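Local coordinates for protein (chymotrypsin/elastase isoinhibitor 1) (PDB 1EAI), which inhibits chymotrypsin- and elastase-type serine proteinases, defending the parasitic worm Ascaris suum against its host's proteinases, at residues Gly45-Asn50 and Ile55-Cys60. Numbering follows the deposited sequence.
Sequences GMRRTN and IPASQC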
loop_
_atom_site.group_PDB
_atom_site.type_symbol
_atom_site.label_atom_id
_atom_site.label_comp_id
_atom_site.label_asym_id
_atom_site.label_seq_id
_atom_site.Cartn_x
_atom_site.Cartn_y
_atom_site.Cartn_z
ATOM N N GLY C 45 16.969 -2.176 -19.036
ATOM C CA GLY C 45 16.583 -1.332 -20.147
ATOM C C GLY C 45 15.108 -1.288 -20.566
ATOM O O GLY C 45 14.811 -1.081 -21.752
ATOM N N MET C 46 14.182 -1.404 -19.618
ATOM C CA MET C 46 12.736 -1.422 -19.883
ATOM C C MET C 46 11.978 -0.175 -19.384
ATOM O O MET C 46 12.367 0.492 -18.406
ATOM C CB MET C 46 12.138 -2.731 -19.285
ATOM C CG MET C 46 12.901 -3.999 -19.670
ATOM S SD MET C 46 12.680 -4.501 -21.415
ATOM C CE MET C 46 13.795 -5.903 -21.541
ATOM N N ARG C 47 10.813 0.130 -19.933
ATOM C CA ARG C 47 9.988 1.275 -19.435
ATOM C C ARG C 47 8.484 0.916 -19.511
ATOM O O ARG C 47 8.110 -0.012 -20.247
ATOM C CB ARG C 47 10.071 2.536 -20.323
ATOM C CG ARG C 47 11.371 3.302 -20.446
ATOM C CD ARG C 47 11.694 4.147 -19.218
ATOM N NE ARG C 47 12.989 3.638 -19.028
ATOM C CZ ARG C 47 14.124 4.218 -19.095
ATOM N NH1 ARG C 47 14.182 5.515 -19.200
ATOM N NH2 ARG C 47 15.192 3.428 -19.006
ATOM N N ARG C 48 7.627 1.636 -18.778
ATOM C CA ARG C 48 6.148 1.424 -18.811
ATOM C C ARG C 48 5.406 2.379 -19.785
ATOM O O ARG C 48 5.746 3.580 -19.848
ATOM C CB ARG C 48 5.498 1.684 -17.437
ATOM C CG ARG C 48 5.670 0.581 -16.390
ATOM C CD ARG C 48 4.814 -0.687 -16.521
ATOM N NE ARG C 48 5.145 -1.690 -15.496
ATOM C CZ ARG C 48 4.820 -2.983 -15.581
ATOM N NH1 ARG C 48 4.150 -3.443 -16.655
ATOM N NH2 ARG C 48 5.145 -3.826 -14.577
ATOM N N THR C 49 4.387 1.858 -20.515
ATOM C CA THR C 49 3.503 2.657 -21.361
ATOM C C THR C 49 2.390 3.305 -20.526
ATOM O O THR C 49 2.251 3.033 -19.341
ATOM C CB THR C 49 2.898 1.877 -22.536
ATOM O OG1 THR C 49 1.886 0.936 -22.158
ATOM C CG2 THR C 49 4.025 1.100 -23.181
ATOM N N ASN C 50 1.518 4.098 -21.163
ATOM C CA ASN C 50 0.417 4.768 -20.460
ATOM C C ASN C 50 -0.723 3.903 -19.978
ATOM O O ASN C 50 -1.440 4.277 -19.095
ATOM C CB ASN C 50 -0.083 6.019 -21.210
ATOM C CG ASN C 50 1.012 7.099 -21.234
ATOM O OD1 ASN C 50 1.589 7.480 -20.184
ATOM N ND2 ASN C 50 1.374 7.553 -22.447
ATOM N N ILE C 55 8.065 -2.375 -22.076
ATOM C CA ILE C 55 8.775 -2.410 -23.352
ATOM C C ILE C 55 10.174 -1.848 -23.226
ATOM O O ILE C 55 10.437 -1.027 -22.353
ATOM C CB ILE C 55 8.063 -1.428 -24.315
ATOM C CG1 ILE C 55 8.116 -0.011 -23.673
ATOM C CG2 ILE C 55 6.585 -1.769 -24.609
ATOM C CD1 ILE C 55 7.827 1.000 -24.796
ATOM N N PRO C 56 11.034 -2.182 -24.195
ATOM C CA PRO C 56 12.392 -1.637 -24.218
ATOM C C PRO C 56 12.385 -0.147 -24.430
ATOM O O PRO C 56 11.562 0.351 -25.202
ATOM C CB PRO C 56 13.094 -2.260 -25.397
ATOM C CG PRO C 56 12.250 -3.453 -25.810
ATOM C CD PRO C 56 10.840 -3.189 -25.288
ATOM N N ALA C 57 13.305 0.549 -23.740
ATOM C CA ALA C 57 13.392 1.994 -23.853
ATOM C C ALA C 57 13.517 2.546 -25.309
ATOM O O ALA C 57 13.047 3.662 -25.635
ATOM C CB ALA C 57 14.515 2.523 -22.962
ATOM N N SER C 58 14.131 1.734 -26.193
ATOM C CA SER C 58 14.309 2.080 -27.575
ATOM C C SER C 58 12.994 2.209 -28.333
ATOM O O SER C 58 12.939 2.594 -29.496
ATOM C CB SER C 58 15.239 1.089 -28.208
ATOM O OG SER C 58 14.475 -0.054 -28.445
ATOM N N GLN C 59 11.858 1.904 -27.705
ATOM C CA GLN C 59 10.587 2.106 -28.405
ATOM C C GLN C 59 9.772 3.206 -27.818
ATOM O O GLN C 59 8.579 3.399 -28.064
ATOM C CB GLN C 59 9.855 0.823 -28.624
ATOM C CG GLN C 59 11.105 0.043 -28.981
ATOM C CD GLN C 59 10.893 -1.323 -29.547
ATOM O OE1 GLN C 59 9.890 -2.005 -29.156
ATOM N NE2 GLN C 59 11.925 -1.759 -30.360
ATOM N N CYS C 60 10.425 3.959 -26.984
ATOM C CA CYS C 60 9.685 5.057 -26.463
ATOM C C CYS C 60 9.748 6.123 -27.525
ATOM O O CYS C 60 10.648 6.203 -28.374
ATOM C CB CYS C 60 10.315 5.602 -25.173
ATOM S SG CYS C 60 10.033 4.526 -23.735
#
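R47 and I55 face each other as an antiparallel hydrogen-bonded pair: R47 N donates to I55 O at 2.7 Å and I55 N returns a bond to R47 O at 3.0 Å. One step along, M46 and P56 make a non-hydrogen-bonded pair, and M46 CA makes a bent C-H...O contact to I55 O (3.4 Å), beside the bond from R47 N. The M46 chain bends at chi2 (-72°), and its SD lies 4.0 Å from P56 N and equally close to P56 CA. Beyond P56 the backbone turns into a short 3-10 segment, yet its first residue still reaches back: A57 N bonds G45 O at 3.0 Å.

This is the small C-terminal beta hairpin of the TIL domain, a fold with little regular secondary structure and five disulfides. On the side of the hairpin that carries the R47 and I55 side chains, R47 CG packs 3.8 Å from C60 SG, half of the disulfide to C21. Bends at chi2 and chi3 swing the rest of the arginine back over its own strand, and NE donates to M46 O at 3.3 Å, with the oxygen in the guanidinium plane but the donor above the carbonyl plane. A57 CB rests over one guanidinium face, near its rim. Toward the hairpin turn, T49 CG2 meets I55 CG2 and CD1, the two side chains crossing at about a right angle; T49 OG1 turns to K53 N inside the turn. Between R47 and T49, the CB of R48 is directed away from I55-C60, the residue's backbone bonded to M19 and C21 and its NH2 salt-bridged to both E9 and E18.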